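Local coordinates for protein hydroquinone dioxygenase large subunit (Pseudomonas sp., PDB 4ZXA) that forms, with a small subunit, an iron(II)-dependent dioxygenase that opens the aromatic ring of hydroquinone in the hydroquinone degradation pathway, at residues 191-196 / 307-312; 182-187 / 220-225; 48-53 / 114-119; 30-35 / 130-135. All blocks are in the same frame, centred on the assembly; numbering follows the deposited sequence.

Interaction 1. Residues 191-196 / 307-312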
loop_
_atom_site.group_PDB
_atom_site.type_symbol
_atom_site.label_atom_id
_atom_site.label_comp_id
_atom_site.label_asym_id
_atom_site.label_seq_id
_atom_site.Cartn_x
_atom_site.Cartn_y
_atom_site.Cartn_z
ATOM N N ASN E 191 14.863 15.694 -15.777
ATOM C CA ASN E 191 14.296 15.308 -14.483
ATOM C C ASN E 191 15.333 15.465 -13.374
ATOM O O ASN E 191 16.518 15.201 -13.589
ATOM C CB ASN E 191 13.769 13.866 -14.524
ATOM C CG ASN E 191 13.014 13.486 -13.260
ATOM O OD1 ASN E 191 13.616 13.100 -12.246
ATOM N ND2 ASN E 191 11.686 13.593 -13.309
ATOM N N ARG E 192 14.888 15.884 -12.189
ATOM C CA ARG E 192 15.812 16.199 -11.095
ATOM C C ARG E 192 16.671 15.014 -10.652
ATOM O O ARG E 192 17.734 15.214 -10.059
ATOM C CB ARG E 192 15.075 16.760 -9.880
ATOM C CG ARG E 192 14.448 15.680 -9.000
ATOM C CD ARG E 192 13.002 15.358 -9.400
ATOM N NE ARG E 192 12.370 14.468 -8.425
ATOM C CZ ARG E 192 12.113 13.172 -8.627
ATOM N NH1 ARG E 192 12.409 12.584 -9.780
ATOM N NH2 ARG E 192 11.554 12.457 -7.664
ATOM N N GLN E 193 16.224 13.791 -10.914
ATOM C CA GLN E 193 17.022 12.629 -10.517
ATOM C C GLN E 193 17.906 12.113 -11.649
ATOM O O GLN E 193 18.513 11.057 -11.538
ATOM C CB GLN E 193 16.156 11.509 -9.922
ATOM C CG GLN E 193 15.600 11.850 -8.537
ATOM C CD GLN E 193 15.099 10.632 -7.748
ATOM O OE1 GLN E 193 15.122 9.496 -8.226
ATOM N NE2 GLN E 193 14.651 10.875 -6.536
ATOM N N PHE E 194 17.975 12.866 -12.738
ATOM C CA PHE E 194 18.923 12.580 -13.803
ATOM C C PHE E 194 19.782 13.816 -14.076
ATOM O O PHE E 194 20.460 13.893 -15.104
ATOM C CB PHE E 194 18.207 12.115 -15.083
ATOM C CG PHE E 194 17.599 10.729 -14.979
ATOM C CD1 PHE E 194 18.324 9.676 -14.451
ATOM C CD2 PHE E 194 16.298 10.492 -15.400
ATOM C CE1 PHE E 194 17.777 8.409 -14.353
ATOM C CE2 PHE E 194 15.736 9.220 -15.298
ATOM C CZ PHE E 194 16.474 8.174 -14.772
ATOM N N ALA E 195 19.773 14.774 -13.148
ATOM C CA ALA E 195 20.454 16.055 -13.378
ATOM C C ALA E 195 21.950 15.924 -13.652
ATOM O O ALA E 195 22.568 16.871 -14.115
ATOM C CB ALA E 195 20.198 17.047 -12.230
ATOM N N ASP E 196 22.528 14.761 -13.378
ATOM C CA ASP E 196 23.962 14.571 -13.574
ATOM C C ASP E 196 24.280 13.865 -14.881
ATOM O O ASP E 196 25.444 13.612 -15.175
ATOM C CB ASP E 196 24.568 13.760 -12.420
ATOM C CG ASP E 196 23.988 12.350 -12.328
ATOM O OD1 ASP E 196 22.763 12.215 -12.521
ATOM O OD2 ASP E 196 24.746 11.382 -12.069
ATOM N N SER E 307 12.098 0.652 -7.389
ATOM C CA SER E 307 13.239 1.414 -7.860
ATOM C C SER E 307 13.357 2.668 -7.030
ATOM O O SER E 307 12.602 3.620 -7.219
ATOM C CB SER E 307 13.091 1.742 -9.349
ATOM O OG SER E 307 14.192 2.506 -9.830
ATOM N N THR E 308 14.286 2.658 -6.087
ATOM C CA THR E 308 14.397 3.768 -5.152
ATOM C C THR E 308 14.774 5.061 -5.855
ATOM O O THR E 308 14.160 6.088 -5.610
ATOM C CB THR E 308 15.406 3.490 -4.032
ATOM O OG1 THR E 308 14.976 2.357 -3.265
ATOM C CG2 THR E 308 15.484 4.680 -3.132
ATOM N N LYS E 309 15.782 5.007 -6.723
ATOM C CA LYS E 309 16.112 6.159 -7.543
ATOM C C LYS E 309 15.567 5.974 -8.954
ATOM O O LYS E 309 15.655 4.886 -9.510
ATOM C CB LYS E 309 17.633 6.381 -7.622
ATOM C CG LYS E 309 18.009 7.435 -8.658
ATOM C CD LYS E 309 19.500 7.727 -8.689
ATOM C CE LYS E 309 19.883 8.756 -9.770
ATOM N NZ LYS E 309 19.729 8.239 -11.163
ATOM N N ARG E 310 15.014 7.036 -9.531
ATOM C CA ARG E 310 14.649 7.023 -10.940
ATOM C C ARG E 310 15.783 6.397 -11.746
ATOM O O ARG E 310 16.896 6.936 -11.775
ATOM C CB ARG E 310 14.379 8.442 -11.436
ATOM C CG ARG E 310 13.292 8.562 -12.507
ATOM C CD ARG E 310 13.199 10.006 -12.986
ATOM N NE ARG E 310 12.106 10.284 -13.908
ATOM C CZ ARG E 310 10.846 10.477 -13.527
ATOM N NH1 ARG E 310 10.509 10.391 -12.241
ATOM N NH2 ARG E 310 9.916 10.745 -14.436
ATOM N N SER E 311 15.490 5.274 -12.409
ATOM C CA SER E 311 16.489 4.514 -13.150
ATOM C C SER E 311 16.083 4.241 -14.600
ATOM O O SER E 311 14.902 4.241 -14.943
ATOM C CB SER E 311 16.767 3.185 -12.452
ATOM O OG SER E 311 15.585 2.414 -12.354
ATOM N N MET E 312 17.077 3.975 -15.440
ATOM C CA MET E 312 16.814 3.756 -16.846
ATOM C C MET E 312 16.698 2.272 -17.093
ATOM O O MET E 312 17.655 1.523 -16.871
ATOM C CB MET E 312 17.931 4.354 -17.686
ATOM C CG MET E 312 18.172 5.824 -17.394
ATOM S SD MET E 312 19.344 6.506 -18.579
ATOM C CE MET E 312 19.258 8.257 -18.167
HETATM O O HOH W 1 14.329 8.932 -4.542
#
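Asn191 and Arg310 meet tip to tip where an Asx turn in the loop 191-196 is laid against strand 310-318 and the corner before it, in an antiparallel sheet of this cupin-type protein. The Asn191 amide stacks on the Arg310 guanidinium with the planes 14° apart, ND2 of Asn191 standing over the centre of that guanidinium, 3.2 Å from CZ of Arg310. This ND2 finds its acceptor elsewhere, on Glu149. OD1 of Asn191 closes the turn, taking the backbone N of Gln193 at 3.0 Å and, on a lone pair, NH1 of Arg192. The guanidinium of Arg192 stands at about a right angle to that of Arg310, with the two NH1 atoms 3.8 Å apart. Glu249 forms salt bridges with both arginines, which probably offsets the like charges. At Gln193 the amide spans the corner: OE1 of Gln193 accepts from the backbone N of Arg310 at 2.8 Å, nearly along the C=O axis, while NE2 reaches Thr308 O through one water. The backbone O of Gln193 receives a weak bond from NZ of Lys309, whose firmer partner is Asp269. Phe194 comes last, its ring crossing the Arg310 side chain, CE2 of Phe194 lying 3.5 Å from CD of Arg310. Met312 makes a Met-aromatic contact: its extended chain (chi3 172°) carries CE over one face of the Phe194 ring, 4.2 Å from the centroid.

Interaction 2. Residues 182-187 / 220-225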
loop_
_atom_site.group_PDB
_atom_site.type_symbol
_atom_site.label_atom_id
_atom_site.label_comp_id
_atom_site.label_asym_id
_atom_site.label_seq_id
_atom_site.Cartn_x
_atom_site.Cartn_y
_atom_site.Cartn_z
ATOM N N SER E 182 8.765 10.052 -34.450
ATOM C CA SER E 182 8.550 10.635 -33.124
ATOM C C SER E 182 9.718 11.522 -32.742
ATOM O O SER E 182 10.862 11.211 -33.048
ATOM C CB SER E 182 8.350 9.554 -32.063
ATOM O OG SER E 182 9.531 8.804 -31.870
ATOM N N PRO E 183 9.429 12.633 -32.064
ATOM C CA PRO E 183 10.417 13.693 -31.857
ATOM C C PRO E 183 11.389 13.352 -30.744
ATOM O O PRO E 183 11.085 12.492 -29.913
ATOM C CB PRO E 183 9.548 14.868 -31.407
ATOM C CG PRO E 183 8.462 14.205 -30.629
ATOM C CD PRO E 183 8.150 12.940 -31.406
ATOM N N LEU E 184 12.533 14.032 -30.723
ATOM C CA LEU E 184 13.415 13.980 -29.558
ATOM C C LEU E 184 12.814 14.877 -28.474
ATOM O O LEU E 184 11.688 15.357 -28.620
ATOM C CB LEU E 184 14.850 14.390 -29.926
ATOM C CG LEU E 184 15.556 13.549 -31.020
ATOM C CD1 LEU E 184 16.901 14.137 -31.409
ATOM C CD2 LEU E 184 15.721 12.077 -30.626
ATOM N N ARG E 185 13.549 15.112 -27.393
ATOM C CA ARG E 185 12.963 15.806 -26.249
ATOM C C ARG E 185 13.743 17.058 -25.831
ATOM O O ARG E 185 13.832 17.385 -24.638
ATOM C CB ARG E 185 12.816 14.834 -25.069
ATOM C CG ARG E 185 11.977 13.600 -25.386
ATOM C CD ARG E 185 11.700 12.756 -24.136
ATOM N NE ARG E 185 10.705 11.717 -24.389
ATOM C CZ ARG E 185 10.703 10.524 -23.805
ATOM N NH1 ARG E 185 11.657 10.207 -22.946
ATOM N NH2 ARG E 185 9.750 9.643 -24.084
ATOM N N ASN E 186 14.304 17.765 -26.806
ATOM C CA ASN E 186 15.149 18.900 -26.466
ATOM C C ASN E 186 14.355 20.052 -25.836
ATOM O O ASN E 186 14.926 20.922 -25.195
ATOM C CB ASN E 186 15.977 19.363 -27.671
ATOM C CG ASN E 186 17.055 20.376 -27.292
ATOM O OD1 ASN E 186 18.010 20.064 -26.565
ATOM N ND2 ASN E 186 16.906 21.598 -27.789
ATOM N N ASP E 187 13.038 20.036 -25.998
ATOM C CA ASP E 187 12.180 21.040 -25.372
ATOM C C ASP E 187 11.646 20.608 -24.005
ATOM O O ASP E 187 10.685 21.193 -23.519
ATOM C CB ASP E 187 10.988 21.376 -26.277
ATOM C CG ASP E 187 10.074 20.163 -26.529
ATOM O OD1 ASP E 187 10.584 19.014 -26.603
ATOM O OD2 ASP E 187 8.841 20.356 -26.657
ATOM N N PHE E 220 20.372 8.246 -23.418
ATOM C CA PHE E 220 20.393 8.571 -21.986
ATOM C C PHE E 220 19.812 9.968 -21.739
ATOM O O PHE E 220 19.086 10.190 -20.758
ATOM C CB PHE E 220 21.803 8.449 -21.397
ATOM C CG PHE E 220 22.288 7.029 -21.265
ATOM C CD1 PHE E 220 21.515 5.963 -21.724
ATOM C CD2 PHE E 220 23.519 6.756 -20.673
ATOM C CE1 PHE E 220 21.957 4.645 -21.597
ATOM C CE2 PHE E 220 23.970 5.449 -20.543
ATOM C CZ PHE E 220 23.184 4.390 -21.010
ATOM N N LYS E 221 20.135 10.894 -22.642
ATOM C CA LYS E 221 19.586 12.248 -22.615
ATOM C C LYS E 221 18.074 12.220 -22.819
ATOM O O LYS E 221 17.309 12.892 -22.136
ATOM C CB LYS E 221 20.241 13.113 -23.715
ATOM C CG LYS E 221 19.553 14.456 -23.952
ATOM C CD LYS E 221 20.191 15.242 -25.098
ATOM C CE LYS E 221 19.415 16.526 -25.392
ATOM N NZ LYS E 221 20.068 17.381 -26.422
ATOM N N TYR E 222 17.659 11.438 -23.792
ATOM C CA TYR E 222 16.262 11.296 -24.112
ATOM C C TYR E 222 15.533 10.740 -22.889
ATOM O O TYR E 222 14.494 11.277 -22.482
ATOM C CB TYR E 222 16.157 10.376 -25.325
ATOM C CG TYR E 222 14.767 10.050 -25.796
ATOM C CD1 TYR E 222 14.159 10.792 -26.801
ATOM C CD2 TYR E 222 14.078 8.977 -25.259
ATOM C CE1 TYR E 222 12.904 10.478 -27.242
ATOM C CE2 TYR E 222 12.824 8.669 -25.679
ATOM C CZ TYR E 222 12.239 9.410 -26.675
ATOM O OH TYR E 222 10.977 9.064 -27.094
ATOM N N LEU E 223 16.086 9.693 -22.278
ATOM C CA LEU E 223 15.484 9.146 -21.065
ATOM C C LEU E 223 15.529 10.158 -19.920
ATOM O O LEU E 223 14.568 10.288 -19.165
ATOM C CB LEU E 223 16.140 7.826 -20.643
ATOM C CG LEU E 223 15.973 6.686 -21.655
ATOM C CD1 LEU E 223 16.602 5.406 -21.128
ATOM C CD2 LEU E 223 14.510 6.467 -22.008
ATOM N N SER E 224 16.632 10.894 -19.805
ATOM C CA SER E 224 16.789 11.824 -18.684
ATOM C C SER E 224 15.672 12.854 -18.693
ATOM O O SER E 224 15.395 13.499 -17.677
ATOM C CB SER E 224 18.165 12.514 -18.702
ATOM O OG SER E 224 18.253 13.533 -19.695
ATOM N N ARG E 225 15.043 13.015 -19.852
ATOM C CA ARG E 225 14.018 14.029 -20.005
ATOM C C ARG E 225 12.614 13.429 -20.009
ATOM O O ARG E 225 11.648 14.105 -20.338
ATOM C CB ARG E 225 14.291 14.880 -21.247
ATOM C CG ARG E 225 15.612 15.660 -21.142
ATOM C CD ARG E 225 16.009 16.365 -22.443
ATOM N NE ARG E 225 17.251 17.116 -22.274
ATOM C CZ ARG E 225 17.372 18.436 -22.404
ATOM N NH1 ARG E 225 16.331 19.191 -22.730
ATOM N NH2 ARG E 225 18.554 19.005 -22.220
#
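The guanidinium of Arg185 lies flat on one face of the Tyr222 ring, the planes 17° apart and the group centres separated by 3.8 Å, a stacked cation-pi pair. The aliphatic part joins in, CD of Arg185 standing over the same ring. Tyr222 holds its ring there with CG anti to the backbone N (chi1 178°). NH1 of Arg185 also donates to Tyr222 O at 3.1 Å, approaching from well above the carbonyl plane, so one residue of the last helical turn is gripped through both ring and backbone. An alanine in place of Arg185 would probably leave this ring face without its cation and Tyr222 O without that donor. Alongside, CD of Arg225 packs 3.3 Å from Arg185 O, while its NE bonds to Gln199. Lys221 NZ gives Asn186 OD1 a weak bond and Glu201 a salt bridge. The loop 182-187 thus flanks helix 219-224, whose Leu223 packs on strands 241-249 and 310-318, and whose Phe220 meets Phe14 of the small subunit.

Interaction 3. Residues 48-53 / 114-119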
loop_
_atom_site.group_PDB
_atom_site.type_symbol
_atom_site.label_atom_id
_atom_site.label_comp_id
_atom_site.label_asym_id
_atom_site.label_seq_id
_atom_site.Cartn_x
_atom_site.Cartn_y
_atom_site.Cartn_z
ATOM N N ILE E 48 -14.954 -0.344 -5.310
ATOM C CA ILE E 48 -15.495 -1.179 -6.370
ATOM C C ILE E 48 -16.505 -2.119 -5.774
ATOM O O ILE E 48 -16.199 -2.800 -4.808
ATOM C CB ILE E 48 -14.395 -2.043 -7.026
ATOM C CG1 ILE E 48 -13.228 -1.166 -7.466
ATOM C CG2 ILE E 48 -14.955 -2.834 -8.220
ATOM C CD1 ILE E 48 -13.659 -0.134 -8.467
ATOM N N THR E 49 -17.704 -2.170 -6.350
ATOM C CA THR E 49 -18.689 -3.158 -5.928
ATOM C C THR E 49 -19.016 -4.121 -7.062
ATOM O O THR E 49 -18.814 -3.802 -8.232
ATOM C CB THR E 49 -19.996 -2.516 -5.399
ATOM O OG1 THR E 49 -20.656 -1.804 -6.452
ATOM C CG2 THR E 49 -19.709 -1.573 -4.247
ATOM N N TRP E 50 -19.517 -5.299 -6.707
ATOM C CA TRP E 50 -19.831 -6.333 -7.681
ATOM C C TRP E 50 -20.697 -7.401 -7.023
ATOM O O TRP E 50 -20.601 -7.628 -5.817
ATOM C CB TRP E 50 -18.546 -6.969 -8.230
ATOM C CG TRP E 50 -17.805 -7.787 -7.213
ATOM C CD1 TRP E 50 -18.011 -9.104 -6.915
ATOM C CD2 TRP E 50 -16.744 -7.345 -6.350
ATOM N NE1 TRP E 50 -17.139 -9.514 -5.931
ATOM C CE2 TRP E 50 -16.353 -8.453 -5.566
ATOM C CE3 TRP E 50 -16.080 -6.121 -6.171
ATOM C CZ2 TRP E 50 -15.336 -8.376 -4.612
ATOM C CZ3 TRP E 50 -15.062 -6.045 -5.219
ATOM C CH2 TRP E 50 -14.701 -7.165 -4.455
ATOM N N PRO E 51 -21.552 -8.060 -7.818
ATOM C CA PRO E 51 -22.428 -9.125 -7.317
ATOM C C PRO E 51 -21.672 -10.429 -7.075
ATOM O O PRO E 51 -20.817 -10.793 -7.891
ATOM C CB PRO E 51 -23.410 -9.327 -8.472
ATOM C CG PRO E 51 -22.642 -8.899 -9.686
ATOM C CD PRO E 51 -21.821 -7.738 -9.230
ATOM N N ALA E 52 -21.984 -11.111 -5.975
ATOM C CA ALA E 52 -21.435 -12.436 -5.700
ATOM C C ALA E 52 -22.249 -13.194 -4.636
ATOM O O ALA E 52 -22.336 -12.774 -3.478
ATOM C CB ALA E 52 -19.956 -12.335 -5.292
ATOM N N LYS E 53 -22.849 -14.311 -5.035
ATOM C CA LYS E 53 -23.704 -15.095 -4.141
ATOM C C LYS E 53 -24.835 -14.262 -3.523
ATOM O O LYS E 53 -25.057 -14.293 -2.311
ATOM C CB LYS E 53 -22.880 -15.782 -3.040
ATOM C CG LYS E 53 -21.749 -16.644 -3.573
ATOM C CD LYS E 53 -21.248 -17.650 -2.539
ATOM C CE LYS E 53 -21.345 -17.105 -1.116
ATOM N NZ LYS E 53 -20.595 -17.948 -0.127
ATOM N N VAL E 114 -16.662 -15.543 -3.739
ATOM C CA VAL E 114 -17.106 -14.154 -3.631
ATOM C C VAL E 114 -16.515 -13.281 -4.738
ATOM O O VAL E 114 -16.640 -12.055 -4.722
ATOM C CB VAL E 114 -16.728 -13.526 -2.282
ATOM C CG1 VAL E 114 -17.305 -14.338 -1.136
ATOM C CG2 VAL E 114 -15.223 -13.413 -2.158
ATOM N N ASN E 115 -15.859 -13.919 -5.696
ATOM C CA ASN E 115 -15.270 -13.205 -6.807
ATOM C C ASN E 115 -16.293 -12.951 -7.911
ATOM O O ASN E 115 -17.328 -13.601 -7.980
ATOM C CB ASN E 115 -14.121 -14.028 -7.372
ATOM C CG ASN E 115 -14.545 -15.444 -7.726
ATOM O OD1 ASN E 115 -14.950 -16.224 -6.857
ATOM N ND2 ASN E 115 -14.447 -15.786 -9.006
ATOM N N TYR E 116 -15.988 -12.009 -8.789
ATOM C CA TYR E 116 -16.779 -11.817 -9.996
ATOM C C TYR E 116 -15.892 -11.345 -11.151
ATOM O O TYR E 116 -14.981 -10.535 -10.953
ATOM C CB TYR E 116 -17.907 -10.817 -9.736
ATOM C CG TYR E 116 -18.718 -10.445 -10.956
ATOM C CD1 TYR E 116 -19.721 -11.283 -11.443
ATOM C CD2 TYR E 116 -18.500 -9.241 -11.606
ATOM C CE1 TYR E 116 -20.477 -10.924 -12.563
ATOM C CE2 TYR E 116 -19.244 -8.874 -12.717
ATOM C CZ TYR E 116 -20.228 -9.717 -13.197
ATOM O OH TYR E 116 -20.945 -9.326 -14.307
ATOM N N THR E 117 -16.163 -11.854 -12.349
ATOM C CA THR E 117 -15.475 -11.399 -13.560
ATOM C C THR E 117 -16.510 -11.062 -14.623
ATOM O O THR E 117 -17.531 -11.737 -14.709
ATOM C CB THR E 117 -14.581 -12.499 -14.169
ATOM O OG1 THR E 117 -13.841 -13.162 -13.139
ATOM C CG2 THR E 117 -13.634 -11.900 -15.221
ATOM N N GLU E 118 -16.249 -10.035 -15.430
ATOM C CA GLU E 118 -17.122 -9.712 -16.556
ATOM C C GLU E 118 -16.306 -9.245 -17.747
ATOM O O GLU E 118 -15.330 -8.522 -17.582
ATOM C CB GLU E 118 -18.157 -8.642 -16.193
ATOM C CG GLU E 118 -19.020 -8.245 -17.396
ATOM C CD GLU E 118 -20.279 -7.481 -17.019
ATOM O OE1 GLU E 118 -20.514 -7.266 -15.806
ATOM O OE2 GLU E 118 -21.042 -7.103 -17.940
ATOM N N ASN E 119 -16.717 -9.656 -18.943
ATOM C CA ASN E 119 -15.970 -9.369 -20.168
ATOM C C ASN E 119 -16.484 -8.121 -20.873
ATOM O O ASN E 119 -17.672 -7.824 -20.816
ATOM C CB ASN E 119 -16.031 -10.566 -21.106
ATOM C CG ASN E 119 -15.075 -10.442 -22.273
ATOM O OD1 ASN E 119 -15.465 -10.048 -23.373
ATOM N ND2 ASN E 119 -13.814 -10.782 -22.042
#
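Trp50 sends its indole NE1 to the backbone O of Val114, a 2.9 Å hydrogen bond with an N-H...O angle of 168°. The acceptor sits in the ring plane, so the indole edge points squarely at this carbonyl. CD1 of Trp50 presses against CB of Tyr116 at 3.3 Å, the two side chains running antiparallel alongside each other. Beside the indole, CB of Ala52 lies 3.4 Å from the same Val114 O. Pro51 meets the other aromatic side chain: its CG stands over the centre of the Tyr116 ring, 4.1 Å from the centroid, in a CH-pi contact.

The contact joins two antiparallel sheets, chiefly through side chains from strand 45-52 and Tyr116; strand 45-52 belongs to the five-stranded sheet, and strand 116-121 is, within this chain, an outermost strand of the eight-stranded one. An alanine at Trp50 would probably leave Val114 O without its donor and open a gap beside CB of Tyr116. Chi1 of 69° sets CG of Trp50 between the backbone N and the carbonyl carbon, and the Trp50 main chain is paired with Arg57 of strand 55-62. Farther out, Phe37 meets the Tyr116 ring edge-to-face. The phenol OH of Tyr116 donates to OE1 of Glu118 at 2.6 Å, reaching it from above the carboxylate plane, and this same oxygen accepts from the backbone N of Ala36.

Interaction 4. Residues 30-35 / 130-135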
loop_
_atom_site.group_PDB
_atom_site.type_symbol
_atom_site.label_atom_id
_atom_site.label_comp_id
_atom_site.label_asym_id
_atom_site.label_seq_id
_atom_site.Cartn_x
_atom_site.Cartn_y
_atom_site.Cartn_z
ATOM N N ARG E 30 -18.196 11.686 -9.567
ATOM C CA ARG E 30 -19.203 10.837 -10.184
ATOM C C ARG E 30 -18.904 9.363 -9.937
ATOM O O ARG E 30 -17.760 8.938 -10.002
ATOM C CB ARG E 30 -19.197 11.055 -11.698
ATOM C CG ARG E 30 -19.332 12.490 -12.158
ATOM C CD ARG E 30 -19.234 12.561 -13.677
ATOM N NE ARG E 30 -19.471 13.911 -14.171
ATOM C CZ ARG E 30 -20.678 14.388 -14.450
ATOM N NH1 ARG E 30 -21.747 13.620 -14.281
ATOM N NH2 ARG E 30 -20.821 15.628 -14.898
ATOM N N SER E 31 -19.927 8.570 -9.683
ATOM C CA SER E 31 -19.743 7.127 -9.662
ATOM C C SER E 31 -19.917 6.610 -11.084
ATOM O O SER E 31 -20.504 7.283 -11.916
ATOM C CB SER E 31 -20.751 6.458 -8.723
ATOM O OG SER E 31 -22.079 6.767 -9.116
ATOM N N PHE E 32 -19.402 5.420 -11.369
ATOM C CA PHE E 32 -19.504 4.853 -12.711
ATOM C C PHE E 32 -20.021 3.419 -12.674
ATOM O O PHE E 32 -19.812 2.680 -11.707
ATOM C CB PHE E 32 -18.158 4.925 -13.457
ATOM C CG PHE E 32 -17.737 6.325 -13.826
ATOM C CD1 PHE E 32 -17.072 7.135 -12.913
ATOM C CD2 PHE E 32 -18.013 6.839 -15.080
ATOM C CE1 PHE E 32 -16.687 8.431 -13.250
ATOM C CE2 PHE E 32 -17.626 8.126 -15.423
ATOM C CZ PHE E 32 -16.963 8.922 -14.510
ATOM N N GLN E 33 -20.708 3.040 -13.742
ATOM C CA GLN E 33 -21.217 1.693 -13.887
ATOM C C GLN E 33 -20.569 1.062 -15.105
ATOM O O GLN E 33 -20.478 1.679 -16.173
ATOM C CB GLN E 33 -22.738 1.710 -14.070
ATOM C CG GLN E 33 -23.382 0.325 -14.021
ATOM C CD GLN E 33 -23.542 -0.172 -12.598
ATOM O OE1 GLN E 33 -23.701 0.626 -11.676
ATOM N NE2 GLN E 33 -23.482 -1.487 -12.407
ATOM N N LEU E 34 -20.112 -0.170 -14.942
ATOM C CA LEU E 34 -19.540 -0.915 -16.047
ATOM C C LEU E 34 -20.055 -2.318 -15.876
ATOM O O LEU E 34 -19.656 -3.015 -14.948
ATOM C CB LEU E 34 -18.013 -0.879 -15.985
ATOM C CG LEU E 34 -17.235 -1.569 -17.103
ATOM C CD1 LEU E 34 -17.711 -1.075 -18.463
ATOM C CD2 LEU E 34 -15.740 -1.322 -16.941
ATOM N N GLY E 35 -20.972 -2.726 -16.750
ATOM C CA GLY E 35 -21.678 -3.977 -16.563
ATOM C C GLY E 35 -22.134 -4.013 -15.125
ATOM O O GLY E 35 -22.780 -3.088 -14.652
ATOM N N LYS E 130 -11.016 6.042 -19.123
ATOM C CA LYS E 130 -10.539 7.401 -19.393
ATOM C C LYS E 130 -11.418 8.399 -18.672
ATOM O O LYS E 130 -10.940 9.401 -18.154
ATOM C CB LYS E 130 -10.541 7.690 -20.891
ATOM C CG LYS E 130 -9.486 6.904 -21.668
ATOM C CD LYS E 130 -9.237 7.502 -23.041
ATOM C CE LYS E 130 -8.090 6.795 -23.737
ATOM N NZ LYS E 130 -7.574 7.547 -24.922
ATOM N N ALA E 131 -12.715 8.103 -18.631
ATOM C CA ALA E 131 -13.679 8.986 -17.998
ATOM C C ALA E 131 -13.474 9.004 -16.486
ATOM O O ALA E 131 -13.652 10.048 -15.834
ATOM C CB ALA E 131 -15.115 8.566 -18.354
ATOM N N ILE E 132 -13.094 7.859 -15.926
ATOM C CA ILE E 132 -12.812 7.789 -14.495
ATOM C C ILE E 132 -11.566 8.616 -14.134
ATOM O O ILE E 132 -11.602 9.429 -13.207
ATOM C CB ILE E 132 -12.693 6.330 -13.995
ATOM C CG1 ILE E 132 -14.050 5.625 -14.084
ATOM C CG2 ILE E 132 -12.182 6.289 -12.553
ATOM C CD1 ILE E 132 -13.971 4.136 -13.922
ATOM N N LEU E 133 -10.475 8.430 -14.875
ATOM C CA LEU E 133 -9.269 9.222 -14.641
ATOM C C LEU E 133 -9.594 10.710 -14.707
ATOM O O LEU E 133 -9.211 11.482 -13.829
ATOM C CB LEU E 133 -8.161 8.886 -15.649
ATOM C CG LEU E 133 -7.491 7.518 -15.575
ATOM C CD1 LEU E 133 -6.672 7.263 -16.851
ATOM C CD2 LEU E 133 -6.616 7.420 -14.327
ATOM N N ARG E 134 -10.302 11.105 -15.756
ATOM C CA ARG E 134 -10.660 12.502 -15.946
ATOM C C ARG E 134 -11.356 13.031 -14.707
ATOM O O ARG E 134 -10.978 14.067 -14.166
ATOM C CB ARG E 134 -11.559 12.665 -17.175
ATOM C CG ARG E 134 -11.723 14.104 -17.652
ATOM C CD ARG E 134 -12.563 14.183 -18.935
ATOM N NE ARG E 134 -12.635 15.551 -19.452
ATOM C CZ ARG E 134 -12.073 15.964 -20.589
ATOM N NH1 ARG E 134 -11.397 15.116 -21.366
ATOM N NH2 ARG E 134 -12.195 17.233 -20.957
ATOM N N ASP E 135 -12.362 12.301 -14.240
ATOM C CA ASP E 135 -13.162 12.781 -13.128
ATOM C C ASP E 135 -12.449 12.707 -11.762
ATOM O O ASP E 135 -12.572 13.623 -10.953
ATOM C CB ASP E 135 -14.512 12.065 -13.093
ATOM C CG ASP E 135 -15.471 12.686 -12.081
ATOM O OD1 ASP E 135 -15.960 13.808 -12.338
ATOM O OD2 ASP E 135 -15.729 12.057 -11.028
#
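A helix packed on a strand of an antiparallel sheet brings Phe32 against Ile132 and Arg30 against Asp135. CG1 of Ile132 lies over one face of the Phe32 ring, offset toward the rim and 3.6 Å from CD1 of Phe32. The far end of the ring meets Ala131: CE2 of Phe32 touches CB of Ala131 at 3.9 Å, while CZ of Phe32 reaches Ala131 O at 3.7 Å. CB of Asp135 comes to the edge of the same ring.

Strand 32-34 and the segment 130-135 of helix 122-136 run antiparallel, 165° between their directions, with axes 10.5 Å apart at closest approach. In the sheet the strand lies between 19-20 and 37-41, and Ile132 also packs on Leu39 of the latter and on Met70 of helix 63-75.

At Arg30 the contact turns polar. Asp135 has CG anti to its backbone N (chi1 -171°), and its OD2 accepts from the backbone N of Arg30 at 2.9 Å in a nearly straight bond, on the syn side but tilted from the carboxylate plane. OD1 of Asp135 rests beside CG of Arg30 at 3.6 Å. The charged pairing is looser, a long salt bridge of 4.0 Å from NE of Arg30 to OD1 of Asp135, while NH1 of Arg30 bonds to Ser21 O.

How the interactions relate
The four contacts form two groups. Interactions 3 and 4 come first along the chain, 3 nested inside the loop closed by 4, both in its N-terminal part. Their centres are about 17 Å apart, they touch through Glu118 and Gly35, and both reach the five-stranded sheet, strand 116-121 leading directly into helix 122-136. Interactions 1 and 2 follow, their segments alternating in sequence and their centres about 14 Å apart. They share the loop before strand 203-206, and helix 219-224 packs on Met312, so loop, helix and strand 310-318 pack together; the small subunit reaches this area at Phe220 and at several residues of interaction 1. Interactions 1 and 3, on opposite sides of the chain's centre, have centres about 40 Å apart.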